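Local coordinates for THUMP domain-containing protein (Pyrococcus horikoshii, PDB 1VBK) that is of unknown function but, as a THUMP-domain relative of the thiamine-biosynthesis protein ThiI, probably binds RNA and ATP, at residues K14-R19 with G177-M182; I183-D188 with I206-G211; I195-K200 with Y288-L293; K257-G262 with V284-P289. All coordinates share one frame; numbering follows the deposited sequence.

Contact 1: K14-R19 with G177-M182; sequences KSRQTR and GTEGRM
Two torsions set up the meeting: Arg-16 holds CG in the crowded position between backbone N and carbonyl carbon (chi1 72°) and then runs extended to NE, while Glu-179 bends at chi2 (-62°), so that its carboxylate doubles back toward Arg-16. The two side chains slide past each other in opposite directions. Consequently the carboxylate meets the arginine backbone: Arg-16 N donates to the syn lone pair of Glu-179 OE2 at 3.1 Å, nearly straight at 166°. The guanidinium overshoots the acid, and Arg-16 NE makes a weak bond, 2.9 Å long, to Thr-178 O. One guanidinium face lies on the peptide beyond, with Glu-179 C 3.5 Å above the plane. Arg-16 NH2 comes 3.0 Å from Gly-180 N, but both are donors, so no bond forms between them. Glu-179 OE2 is gripped a second time by a water at 2.7 Å, which also donates to Thr-178 OG1, itself hydrogen-bonded to Pro-175 O, and bonds to Ser-15 OG. Ser-15 OG in turn accepts from Gln-17 N, closing an ST turn. An alanine in place of Glu-179 would probably leave Arg-16 N and this water without their shared acceptor and loosen the loop. Gln-17 CG passes Thr-178 CB obliquely, its NE2 reaching Pro-283 O of the second subunit. The contact thus joins the loop ahead of helix 19-36, whose Phe-22 and Ile-25 touch Ser-15 and Thr-178, to the type I turn from Gly-177 to Gly-180 that leads into strand 181-185.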
loop_
_atom_site.group_PDB
_atom_site.type_symbol
_atom_site.label_atom_id
_atom_site.label_comp_id
_atom_site.label_asym_id
_atom_site.label_seq_id
_atom_site.Cartn_x
_atom_site.Cartn_y
_atom_site.Cartn_z
ATOM N N LYS A 14 3.854 0.740 19.435
ATOM C CA LYS A 14 4.048 -0.269 18.411
ATOM C C LYS A 14 4.287 0.357 17.045
ATOM O O LYS A 14 3.547 1.240 16.610
ATOM C CB LYS A 14 2.834 -1.201 18.334
ATOM C CG LYS A 14 2.510 -1.946 19.623
ATOM C CD LYS A 14 1.823 -1.048 20.643
ATOM C CE LYS A 14 1.367 -1.849 21.856
ATOM N NZ LYS A 14 0.638 -1.001 22.841
ATOM N N SER A 15 5.337 -0.106 16.379
ATOM C CA SER A 15 5.677 0.368 15.047
ATOM C C SER A 15 5.834 -0.864 14.174
ATOM O O SER A 15 6.565 -1.788 14.527
ATOM C CB SER A 15 6.987 1.154 15.070
ATOM O OG SER A 15 7.395 1.483 13.753
ATOM N N ARG A 16 5.145 -0.891 13.040
ATOM C CA ARG A 16 5.246 -2.037 12.150
ATOM C C ARG A 16 6.659 -2.147 11.581
ATOM O O ARG A 16 7.051 -3.197 11.076
ATOM C CB ARG A 16 4.234 -1.919 11.007
ATOM C CG ARG A 16 4.573 -0.859 9.969
ATOM C CD ARG A 16 3.575 -0.893 8.823
ATOM N NE ARG A 16 4.000 -0.065 7.699
ATOM C CZ ARG A 16 3.327 0.045 6.558
ATOM N NH1 ARG A 16 2.191 -0.622 6.386
ATOM N NH2 ARG A 16 3.788 0.820 5.586
ATOM N N GLN A 17 7.424 -1.060 11.669
ATOM C CA GLN A 17 8.791 -1.040 11.151
ATOM C C GLN A 17 9.830 -1.487 12.173
ATOM O O GLN A 17 9.597 -1.422 13.378
ATOM C CB GLN A 17 9.157 0.370 10.669
ATOM C CG GLN A 17 8.567 0.754 9.325
ATOM C CD GLN A 17 9.105 -0.094 8.183
ATOM O OE1 GLN A 17 10.011 -0.903 8.374
ATOM N NE2 GLN A 17 8.548 0.088 6.990
ATOM N N THR A 18 10.976 -1.947 11.685
ATOM C CA THR A 18 12.054 -2.357 12.574
ATOM C C THR A 18 12.662 -1.049 13.062
ATOM O O THR A 18 12.421 0.002 12.472
ATOM C CB THR A 18 13.143 -3.154 11.831
ATOM O OG1 THR A 18 13.740 -2.328 10.824
ATOM C CG2 THR A 18 12.550 -4.388 11.180
ATOM N N ARG A 19 13.440 -1.104 14.137
ATOM C CA ARG A 19 14.068 0.102 14.664
ATOM C C ARG A 19 14.892 0.814 13.591
ATOM O O ARG A 19 14.827 2.040 13.458
ATOM C CB ARG A 19 14.974 -0.245 15.853
ATOM C CG ARG A 19 15.967 0.856 16.210
ATOM C CD ARG A 19 16.880 0.464 17.368
ATOM N NE ARG A 19 16.207 0.553 18.661
ATOM C CZ ARG A 19 15.795 1.689 19.219
ATOM N NH1 ARG A 19 15.983 2.848 18.601
ATOM N NH2 ARG A 19 15.196 1.669 20.403
ATOM N N GLY A 177 5.270 8.061 7.167
ATOM C CA GLY A 177 5.811 7.101 6.222
ATOM C C GLY A 177 6.049 5.713 6.795
ATOM O O GLY A 177 6.136 4.744 6.044
ATOM N N THR A 178 6.151 5.604 8.117
ATOM C CA THR A 178 6.387 4.307 8.743
ATOM C C THR A 178 5.135 3.437 8.786
ATOM O O THR A 178 5.224 2.224 8.977
ATOM C CB THR A 178 6.914 4.459 10.189
ATOM O OG1 THR A 178 5.977 5.220 10.964
ATOM C CG2 THR A 178 8.264 5.149 10.194
ATOM N N GLU A 179 3.967 4.047 8.605
ATOM C CA GLU A 179 2.727 3.282 8.646
ATOM C C GLU A 179 1.912 3.309 7.355
ATOM O O GLU A 179 0.688 3.208 7.389
ATOM C CB GLU A 179 1.857 3.749 9.815
ATOM C CG GLU A 179 2.457 3.495 11.203
ATOM C CD GLU A 179 2.686 2.017 11.508
ATOM O OE1 GLU A 179 1.805 1.189 11.183
ATOM O OE2 GLU A 179 3.743 1.684 12.088
ATOM N N GLY A 180 2.586 3.450 6.219
ATOM C CA GLY A 180 1.881 3.440 4.948
ATOM C C GLY A 180 1.396 4.769 4.398
ATOM O O GLY A 180 1.660 5.837 4.959
ATOM N N ARG A 181 0.666 4.689 3.287
ATOM C CA ARG A 181 0.142 5.867 2.611
ATOM C C ARG A 181 -1.368 5.798 2.394
ATOM O O ARG A 181 -1.905 4.766 1.994
ATOM C CB ARG A 181 0.851 6.034 1.264
ATOM C CG ARG A 181 0.147 6.950 0.279
ATOM C CD ARG A 181 0.839 6.900 -1.069
ATOM N NE ARG A 181 2.151 7.535 -1.014
ATOM C CZ ARG A 181 3.096 7.390 -1.935
ATOM N NH1 ARG A 181 2.888 6.618 -2.993
ATOM N NH2 ARG A 181 4.245 8.040 -1.807
ATOM N N MET A 182 -2.042 6.914 2.651
ATOM C CA MET A 182 -3.490 7.002 2.481
ATOM C C MET A 182 -3.837 8.343 1.858
ATOM O O MET A 182 -3.012 9.254 1.838
ATOM C CB MET A 182 -4.199 6.924 3.836
ATOM C CG MET A 182 -3.895 5.696 4.664
ATOM S SD MET A 182 -4.934 5.701 6.129
ATOM C CE MET A 182 -4.521 4.123 6.852
HETATM O O HOH W 1 5.757 3.334 12.950
#

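Contact 2: I183-D188 with I206-G211; sequences IGILHD and IPVYIG
Strands 183-185 and 206-210 run parallel, their short axes 36° apart with a closest approach of 4.5 Å, and the register pairs Ile-183 with Ile-206, Gly-184 with Pro-207 and Ile-185 with Val-208. Three backbone bonds define the ladder. Gly-184 N donates to Ile-206 O at 2.9 Å, coming from above the carbonyl plane, 40° out of it. Val-208 N to Gly-184 O, at 2.8 Å, and Leu-186 N to Val-208 O both lie in the carbonyl plane. Beyond Leu-186 the pairing is carried on by a water, which donates to Leu-186 O and accepts from Ile-210 N at 2.8 Å. On one face, Ile-183 CB meets Val-208 CG2 at 4.1 Å, while Ile-183 CG1 packs against Val-259 of the neighbouring strand. Further along, Ile-185 is bent at chi2, so its CD1 swings over to the tip of Ile-210, CD1 to CD1 3.9 Å, crossing it obliquely. Helix 244-254 covers this face, touching Ile-183, Val-208 and Ile-210. On the other face Leu-186 CD2 lies 4.3 Å from Pro-207 CB, beneath helices 189-200 and 215-228. Tyr-209 sets its ring edge near Leu-186 O, CD1 at 3.7 Å. The pair forms the beta-alpha-beta crossover through helix 189-200. Its chemistry is divided: backbone groups satisfy one another, with water taking over where the strands part, and in the buried part aliphatic carbon, from Ile-183 and Val-208 on one face and Pro-207 and Leu-186 on the other, gives the ladder an apolar setting.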
loop_
_atom_site.group_PDB
_atom_site.type_symbol
_atom_site.label_atom_id
_atom_site.label_comp_id
_atom_site.label_asym_id
_atom_site.label_seq_id
_atom_site.Cartn_x
_atom_site.Cartn_y
_atom_site.Cartn_z
ATOM N N ILE A 183 -5.050 8.463 1.327
ATOM C CA ILE A 183 -5.477 9.744 0.784
ATOM C C ILE A 183 -6.378 10.304 1.869
ATOM O O ILE A 183 -7.013 9.546 2.608
ATOM C CB ILE A 183 -6.301 9.620 -0.529
ATOM C CG1 ILE A 183 -7.557 8.782 -0.288
ATOM C CG2 ILE A 183 -5.434 9.041 -1.638
ATOM C CD1 ILE A 183 -8.525 8.770 -1.469
ATOM N N GLY A 184 -6.414 11.624 1.987
ATOM C CA GLY A 184 -7.257 12.241 2.989
ATOM C C GLY A 184 -8.209 13.169 2.274
ATOM O O GLY A 184 -7.772 14.069 1.559
ATOM N N ILE A 185 -9.508 12.944 2.439
ATOM C CA ILE A 185 -10.489 13.797 1.785
ATOM C C ILE A 185 -10.593 15.067 2.616
ATOM O O ILE A 185 -11.144 15.058 3.718
ATOM C CB ILE A 185 -11.870 13.112 1.691
ATOM C CG1 ILE A 185 -11.736 11.748 1.005
ATOM C CG2 ILE A 185 -12.832 13.992 0.899
ATOM C CD1 ILE A 185 -11.126 11.806 -0.384
ATOM N N LEU A 186 -10.058 16.155 2.070
ATOM C CA LEU A 186 -10.029 17.447 2.750
ATOM C C LEU A 186 -11.076 18.428 2.225
ATOM O O LEU A 186 -11.101 18.741 1.033
ATOM C CB LEU A 186 -8.627 18.047 2.600
ATOM C CG LEU A 186 -8.276 19.383 3.256
ATOM C CD1 LEU A 186 -8.379 19.273 4.766
ATOM C CD2 LEU A 186 -6.863 19.776 2.851
ATOM N N HIS A 187 -11.929 18.928 3.117
ATOM C CA HIS A 187 -12.969 19.871 2.711
ATOM C C HIS A 187 -13.329 20.896 3.786
ATOM O O HIS A 187 -14.004 21.876 3.501
ATOM C CB HIS A 187 -14.227 19.106 2.288
ATOM C CG HIS A 187 -14.867 18.337 3.400
ATOM N ND1 HIS A 187 -15.803 18.890 4.247
ATOM C CD2 HIS A 187 -14.680 17.065 3.825
ATOM C CE1 HIS A 187 -16.166 17.992 5.145
ATOM N NE2 HIS A 187 -15.500 16.876 4.912
ATOM N N ASP A 188 -12.890 20.663 5.018
ATOM C CA ASP A 188 -13.166 21.593 6.108
ATOM C C ASP A 188 -12.177 21.419 7.262
ATOM O O ASP A 188 -11.245 20.621 7.176
ATOM C CB ASP A 188 -14.613 21.428 6.599
ATOM C CG ASP A 188 -14.862 20.093 7.278
ATOM O OD1 ASP A 188 -14.034 19.169 7.135
ATOM O OD2 ASP A 188 -15.907 19.966 7.954
ATOM N N ILE A 206 -1.950 11.936 1.318
ATOM C CA ILE A 206 -2.061 12.711 0.095
ATOM C C ILE A 206 -3.409 13.417 0.233
ATOM O O ILE A 206 -4.463 12.774 0.190
ATOM C CB ILE A 206 -2.094 11.814 -1.163
ATOM C CG1 ILE A 206 -0.758 11.086 -1.325
ATOM C CG2 ILE A 206 -2.375 12.665 -2.397
ATOM C CD1 ILE A 206 -0.717 10.147 -2.522
ATOM N N PRO A 207 -3.398 14.745 0.426
ATOM C CA PRO A 207 -4.666 15.461 0.566
ATOM C C PRO A 207 -5.400 15.549 -0.765
ATOM O O PRO A 207 -4.797 15.855 -1.796
ATOM C CB PRO A 207 -4.229 16.827 1.088
ATOM C CG PRO A 207 -2.914 17.025 0.392
ATOM C CD PRO A 207 -2.253 15.667 0.550
ATOM N N VAL A 208 -6.700 15.277 -0.738
ATOM C CA VAL A 208 -7.504 15.322 -1.952
ATOM C C VAL A 208 -8.734 16.192 -1.773
ATOM O O VAL A 208 -9.469 16.057 -0.793
ATOM C CB VAL A 208 -7.979 13.909 -2.379
ATOM C CG1 VAL A 208 -8.892 14.008 -3.610
ATOM C CG2 VAL A 208 -6.781 13.025 -2.691
ATOM N N TYR A 209 -8.936 17.097 -2.720
ATOM C CA TYR A 209 -10.096 17.971 -2.706
ATOM C C TYR A 209 -11.017 17.501 -3.825
ATOM O O TYR A 209 -10.634 17.515 -4.992
ATOM C CB TYR A 209 -9.698 19.422 -2.970
ATOM C CG TYR A 209 -10.888 20.335 -3.163
ATOM C CD1 TYR A 209 -11.691 20.701 -2.087
ATOM C CD2 TYR A 209 -11.218 20.824 -4.428
ATOM C CE1 TYR A 209 -12.793 21.536 -2.261
ATOM C CE2 TYR A 209 -12.320 21.659 -4.613
ATOM C CZ TYR A 209 -13.100 22.010 -3.525
ATOM O OH TYR A 209 -14.181 22.846 -3.698
ATOM N N ILE A 210 -12.221 17.074 -3.467
ATOM C CA ILE A 210 -13.182 16.618 -4.462
ATOM C C ILE A 210 -14.124 17.777 -4.765
ATOM O O ILE A 210 -15.060 18.048 -4.019
ATOM C CB ILE A 210 -13.989 15.403 -3.948
ATOM C CG1 ILE A 210 -13.032 14.262 -3.595
ATOM C CG2 ILE A 210 -14.963 14.924 -5.023
ATOM C CD1 ILE A 210 -13.712 13.058 -2.977
ATOM N N GLY A 211 -13.855 18.473 -5.861
ATOM C CA GLY A 211 -14.685 19.601 -6.227
ATOM C C GLY A 211 -14.133 20.350 -7.420
ATOM O O GLY A 211 -13.336 19.813 -8.189
HETATM O O HOH W 2 -12.902 17.230 -0.724
#

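Contact 3: I195-K200 with Y288-L293; sequences IFLMMK and YPLIAL
Ile-195 and Phe-196 start the segment with their side chains turned off the contact, Ile-195 packing on Val-205 of strand 204-210 and Phe-196 set edge-to-face with Phe-69, Trp-171 and Tyr-230. Leu-197, the first to engage, has CG anti to the carbonyl carbon (chi1 -65°) and directs CD1 into a small apolar cluster. There Leu-197 CD1 touches three residues: Leu-290 CD2 at 3.9 Å, crossed at about a right angle; Leu-293 CD1 at 4.0 Å, sliding past in the opposite direction; and Pro-289 CB at 4.2 Å. Met-198, next along, is bent at chi2 (-57°), which sets SD beside the proline ring. Its CG and SD both press on Pro-289 CG, crossing the ring at about a right angle, and Met-198 CG to Pro-289 CG, 3.5 Å, is tighter than normal carbon contact. Met-199 returns to Val-205, and Lys-200 NZ bonds to Tyr-297 OH. Tyr-288 is the N-cap residue of the short helix 289-292; Tyr-288 O accepts from Ile-291 N and Ala-292 N, the latter at 2.9 Å, and a bond from Leu-293 N to Pro-289 O brings Leu-293 round to Leu-197. Such a meeting, between the crossover helix following the first strand and a short helix just past the last strand of a parallel 3-2-1-4-5 sheet, belongs to the layered alpha/beta domain of the HUP clan, to which the ThiI family is assigned.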
loop_
_atom_site.group_PDB
_atom_site.type_symbol
_atom_site.label_atom_id
_atom_site.label_comp_id
_atom_site.label_asym_id
_atom_site.label_seq_id
_atom_site.Cartn_x
_atom_site.Cartn_y
_atom_site.Cartn_z
ATOM N N ILE A 195 -6.938 14.456 9.225
ATOM C CA ILE A 195 -5.688 14.199 8.515
ATOM C C ILE A 195 -4.496 14.386 9.443
ATOM O O ILE A 195 -3.564 13.586 9.441
ATOM C CB ILE A 195 -5.554 15.128 7.293
ATOM C CG1 ILE A 195 -6.596 14.721 6.243
ATOM C CG2 ILE A 195 -4.135 15.058 6.727
ATOM C CD1 ILE A 195 -6.676 15.634 5.041
ATOM N N PHE A 196 -4.535 15.442 10.248
ATOM C CA PHE A 196 -3.456 15.713 11.187
ATOM C C PHE A 196 -3.267 14.522 12.131
ATOM O O PHE A 196 -2.144 14.074 12.360
ATOM C CB PHE A 196 -3.765 16.995 11.979
ATOM C CG PHE A 196 -2.733 17.338 13.022
ATOM C CD1 PHE A 196 -2.733 16.699 14.258
ATOM C CD2 PHE A 196 -1.755 18.293 12.762
ATOM C CE1 PHE A 196 -1.771 17.005 15.223
ATOM C CE2 PHE A 196 -0.786 18.608 13.720
ATOM C CZ PHE A 196 -0.797 17.960 14.955
ATOM N N LEU A 197 -4.370 14.002 12.662
ATOM C CA LEU A 197 -4.317 12.871 13.584
ATOM C C LEU A 197 -3.725 11.609 12.956
ATOM O O LEU A 197 -3.021 10.850 13.622
ATOM C CB LEU A 197 -5.716 12.572 14.126
ATOM C CG LEU A 197 -6.337 13.672 14.997
ATOM C CD1 LEU A 197 -7.804 13.363 15.260
ATOM C CD2 LEU A 197 -5.564 13.786 16.301
ATOM N N MET A 198 -4.001 11.385 11.676
ATOM C CA MET A 198 -3.476 10.204 10.995
ATOM C C MET A 198 -1.991 10.352 10.656
ATOM O O MET A 198 -1.238 9.378 10.709
ATOM C CB MET A 198 -4.286 9.919 9.732
ATOM C CG MET A 198 -5.723 9.505 10.005
ATOM S SD MET A 198 -5.819 8.049 11.065
ATOM C CE MET A 198 -5.254 6.774 9.940
ATOM N N MET A 199 -1.565 11.560 10.304
ATOM C CA MET A 199 -0.153 11.773 10.013
ATOM C C MET A 199 0.637 11.490 11.296
ATOM O O MET A 199 1.719 10.897 11.262
ATOM C CB MET A 199 0.098 13.209 9.548
ATOM C CG MET A 199 -0.425 13.502 8.151
ATOM S SD MET A 199 0.121 15.104 7.523
ATOM C CE MET A 199 -1.159 16.152 8.169
ATOM N N LYS A 200 0.069 11.900 12.427
ATOM C CA LYS A 200 0.690 11.695 13.733
ATOM C C LYS A 200 0.873 10.206 14.018
ATOM O O LYS A 200 1.757 9.814 14.780
ATOM C CB LYS A 200 -0.170 12.341 14.827
ATOM C CG LYS A 200 0.373 12.201 16.255
ATOM C CD LYS A 200 -0.536 12.938 17.247
ATOM C CE LYS A 200 -0.092 12.749 18.691
ATOM N NZ LYS A 200 -0.177 11.328 19.126
ATOM N N TYR A 288 -12.031 6.835 10.093
ATOM C CA TYR A 288 -12.697 8.001 10.659
ATOM C C TYR A 288 -12.077 8.316 12.019
ATOM O O TYR A 288 -12.609 7.931 13.062
ATOM C CB TYR A 288 -14.182 7.700 10.835
ATOM C CG TYR A 288 -14.834 7.082 9.620
ATOM C CD1 TYR A 288 -15.184 7.861 8.517
ATOM C CD2 TYR A 288 -15.107 5.715 9.574
ATOM C CE1 TYR A 288 -15.798 7.296 7.399
ATOM C CE2 TYR A 288 -15.718 5.138 8.461
ATOM C CZ TYR A 288 -16.060 5.937 7.380
ATOM O OH TYR A 288 -16.658 5.375 6.278
ATOM N N PRO A 289 -10.945 9.030 12.024
ATOM C CA PRO A 289 -10.245 9.393 13.260
ATOM C C PRO A 289 -11.108 10.060 14.330
ATOM O O PRO A 289 -10.975 9.760 15.516
ATOM C CB PRO A 289 -9.137 10.322 12.767
ATOM C CG PRO A 289 -8.868 9.830 11.389
ATOM C CD PRO A 289 -10.260 9.601 10.853
ATOM N N LEU A 290 -11.990 10.961 13.909
ATOM C CA LEU A 290 -12.839 11.686 14.850
ATOM C C LEU A 290 -13.900 10.817 15.514
ATOM O O LEU A 290 -14.545 11.239 16.475
ATOM C CB LEU A 290 -13.489 12.882 14.149
ATOM C CG LEU A 290 -12.493 13.845 13.483
ATOM C CD1 LEU A 290 -13.235 15.012 12.852
ATOM C CD2 LEU A 290 -11.494 14.344 14.512
ATOM N N ILE A 291 -14.078 9.602 15.005
ATOM C CA ILE A 291 -15.047 8.675 15.571
ATOM C C ILE A 291 -14.329 7.550 16.313
ATOM O O ILE A 291 -14.751 7.142 17.397
ATOM C CB ILE A 291 -15.943 8.047 14.472
ATOM C CG1 ILE A 291 -16.815 9.126 13.825
ATOM C CG2 ILE A 291 -16.813 6.946 15.067
ATOM C CD1 ILE A 291 -17.694 8.614 12.691
ATOM N N ALA A 292 -13.233 7.065 15.733
ATOM C CA ALA A 292 -12.469 5.965 16.316
ATOM C C ALA A 292 -11.544 6.334 17.475
ATOM O O ALA A 292 -11.334 5.524 18.378
ATOM C CB ALA A 292 -11.666 5.261 15.227
ATOM N N LEU A 293 -10.986 7.539 17.453
ATOM C CA LEU A 293 -10.077 7.955 18.522
ATOM C C LEU A 293 -10.824 8.535 19.729
ATOM O O LEU A 293 -11.867 9.174 19.579
ATOM C CB LEU A 293 -9.058 8.964 17.978
ATOM C CG LEU A 293 -8.230 8.480 16.774
ATOM C CD1 LEU A 293 -7.221 9.544 16.370
ATOM C CD2 LEU A 293 -7.515 7.182 17.119
#

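Contact 4: K257-G262 with V284-P289; sequences KGVIKG and VPVYYP
Three backbone bonds form the first shell, in parallel register with Val-259 opposite Val-286 and Ile-260 opposite Tyr-287. Val-259 N donates to Pro-285 O at 2.9 Å; Tyr-287 N gives the shortest bond, 2.6 Å to Val-259 O, nearly along the C=O axis; Lys-261 N reaches Tyr-287 O with similar straightness. Val-259 CG2 meets Val-284 CG2 at 3.8 Å on one face. On the other, Tyr-287 presents its ring edge to Gly-258, CE1 lying 4.1 Å from CA; a CB on Gly-258 would clash with the ring. A water joins Tyr-287 OH, 2.6 Å away, to Lys-257 O. Ile-260 CG2 touches Pro-289 CD at 4.0 Å, crossing at about a right angle.

Further out, the extended chi2 (177°) of Lys-261 lays its CD 4.0 Å from Val-286 CG1, and the bend at chi3 (65°) turns the end on, so that NZ forms salt bridges with Asp-278 and Glu-274 of helix 273-281, the helix of this beta-alpha-beta unit. Tyr-288 OH bonds to Asp-278 as well. Lysine and tyrosine thus meet at Asp-278, linking the ends of both strands to that helix, and would probably help keep the aspartate ionised.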
loop_
_atom_site.group_PDB
_atom_site.type_symbol
_atom_site.label_atom_id
_atom_site.label_comp_id
_atom_site.label_asym_id
_atom_site.label_seq_id
_atom_site.Cartn_x
_atom_site.Cartn_y
_atom_site.Cartn_z
ATOM N N LYS A 257 -3.276 2.730 0.607
ATOM C CA LYS A 257 -3.820 1.621 1.390
ATOM C C LYS A 257 -5.057 1.987 2.204
ATOM O O LYS A 257 -5.684 1.120 2.816
ATOM C CB LYS A 257 -2.743 1.080 2.338
ATOM C CG LYS A 257 -2.304 2.088 3.391
ATOM C CD LYS A 257 -1.160 1.567 4.251
ATOM C CE LYS A 257 -1.601 0.429 5.152
ATOM N NZ LYS A 257 -0.471 -0.034 6.001
ATOM N N GLY A 258 -5.409 3.266 2.216
ATOM C CA GLY A 258 -6.567 3.683 2.982
ATOM C C GLY A 258 -7.060 5.074 2.645
ATOM O O GLY A 258 -6.371 5.850 1.985
ATOM N N VAL A 259 -8.271 5.378 3.096
ATOM C CA VAL A 259 -8.886 6.679 2.865
ATOM C C VAL A 259 -9.305 7.251 4.214
ATOM O O VAL A 259 -9.855 6.538 5.053
ATOM C CB VAL A 259 -10.128 6.558 1.949
ATOM C CG1 VAL A 259 -10.828 7.907 1.829
ATOM C CG2 VAL A 259 -9.708 6.050 0.574
ATOM N N ILE A 260 -9.027 8.537 4.412
ATOM C CA ILE A 260 -9.347 9.228 5.656
ATOM C C ILE A 260 -10.429 10.284 5.446
ATOM O O ILE A 260 -10.328 11.104 4.538
ATOM C CB ILE A 260 -8.087 9.929 6.222
ATOM C CG1 ILE A 260 -7.003 8.889 6.509
ATOM C CG2 ILE A 260 -8.443 10.718 7.482
ATOM C CD1 ILE A 260 -5.609 9.474 6.590
ATOM N N LYS A 261 -11.459 10.265 6.287
ATOM C CA LYS A 261 -12.543 11.247 6.194
ATOM C C LYS A 261 -12.779 11.900 7.554
ATOM O O LYS A 261 -12.500 11.300 8.587
ATOM C CB LYS A 261 -13.832 10.582 5.691
ATOM C CG LYS A 261 -13.774 10.191 4.215
ATOM C CD LYS A 261 -15.034 9.469 3.747
ATOM C CE LYS A 261 -16.261 10.361 3.803
ATOM N NZ LYS A 261 -17.495 9.627 3.374
ATOM N N GLY A 262 -13.295 13.127 7.548
ATOM C CA GLY A 262 -13.523 13.839 8.795
ATOM C C GLY A 262 -14.875 13.614 9.444
ATOM O O GLY A 262 -15.319 14.426 10.256
ATOM N N VAL A 284 -10.364 0.332 -0.785
ATOM C CA VAL A 284 -9.490 0.191 0.376
ATOM C C VAL A 284 -10.268 0.670 1.600
ATOM O O VAL A 284 -11.265 1.375 1.467
ATOM C CB VAL A 284 -8.198 1.033 0.224
ATOM C CG1 VAL A 284 -7.414 0.571 -1.002
ATOM C CG2 VAL A 284 -8.550 2.511 0.093
ATOM N N PRO A 285 -9.825 0.285 2.807
ATOM C CA PRO A 285 -10.493 0.681 4.051
ATOM C C PRO A 285 -10.583 2.191 4.228
ATOM O O PRO A 285 -9.679 2.925 3.835
ATOM C CB PRO A 285 -9.617 0.046 5.132
ATOM C CG PRO A 285 -9.047 -1.153 4.449
ATOM C CD PRO A 285 -8.695 -0.621 3.082
ATOM N N VAL A 286 -11.676 2.643 4.836
ATOM C CA VAL A 286 -11.881 4.058 5.097
ATOM C C VAL A 286 -11.775 4.245 6.606
ATOM O O VAL A 286 -12.340 3.465 7.372
ATOM C CB VAL A 286 -13.272 4.519 4.614
ATOM C CG1 VAL A 286 -13.460 6.001 4.887
ATOM C CG2 VAL A 286 -13.419 4.234 3.129
ATOM N N TYR A 287 -11.038 5.263 7.031
ATOM C CA TYR A 287 -10.860 5.516 8.452
ATOM C C TYR A 287 -11.493 6.828 8.877
ATOM O O TYR A 287 -11.495 7.803 8.121
ATOM C CB TYR A 287 -9.372 5.510 8.805
ATOM C CG TYR A 287 -8.698 4.197 8.474
ATOM C CD1 TYR A 287 -8.146 3.972 7.212
ATOM C CD2 TYR A 287 -8.646 3.164 9.409
ATOM C CE1 TYR A 287 -7.556 2.749 6.889
ATOM C CE2 TYR A 287 -8.060 1.934 9.098
ATOM C CZ TYR A 287 -7.515 1.736 7.836
ATOM O OH TYR A 287 -6.922 0.532 7.524
ATOM N N TYR A 288 -12.031 6.835 10.093
ATOM C CA TYR A 288 -12.697 8.001 10.659
ATOM C C TYR A 288 -12.077 8.316 12.019
ATOM O O TYR A 288 -12.609 7.931 13.062
ATOM C CB TYR A 288 -14.182 7.700 10.835
ATOM C CG TYR A 288 -14.834 7.082 9.620
ATOM C CD1 TYR A 288 -15.184 7.861 8.517
ATOM C CD2 TYR A 288 -15.107 5.715 9.574
ATOM C CE1 TYR A 288 -15.798 7.296 7.399
ATOM C CE2 TYR A 288 -15.718 5.138 8.461
ATOM C CZ TYR A 288 -16.060 5.937 7.380
ATOM O OH TYR A 288 -16.658 5.375 6.278
ATOM N N PRO A 289 -10.945 9.030 12.024
ATOM C CA PRO A 289 -10.245 9.393 13.260
ATOM C C PRO A 289 -11.108 10.060 14.330
ATOM O O PRO A 289 -10.975 9.760 15.516
ATOM C CB PRO A 289 -9.137 10.322 12.767
ATOM C CG PRO A 289 -8.868 9.830 11.389
ATOM C CD PRO A 289 -10.260 9.601 10.853
HETATM O O HOH W 3 -5.248 0.254 5.509
#

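In the fold
From the N terminus, contact 1 closes the longest loop, bringing 14-19 of the ferredoxin-like region back to 177-182 after the THUMP region has been traversed. It is complete before the others begin. Contact 2 then opens on the same strand, 181-185, and closes the first crossover. Contact 3 starts from the helix of that crossover, so it crosses contact 2, and ends at 288-293. Contact 4 lies within the span of contact 3 and shares Tyr-288 and Pro-289 with it. Strand 181-185 sits between 204-210 and 258-260, so contacts 2 and 4 build adjoining parts of one parallel sheet, about 11 Å apart between centres, while contact 3 joins its flanking helices.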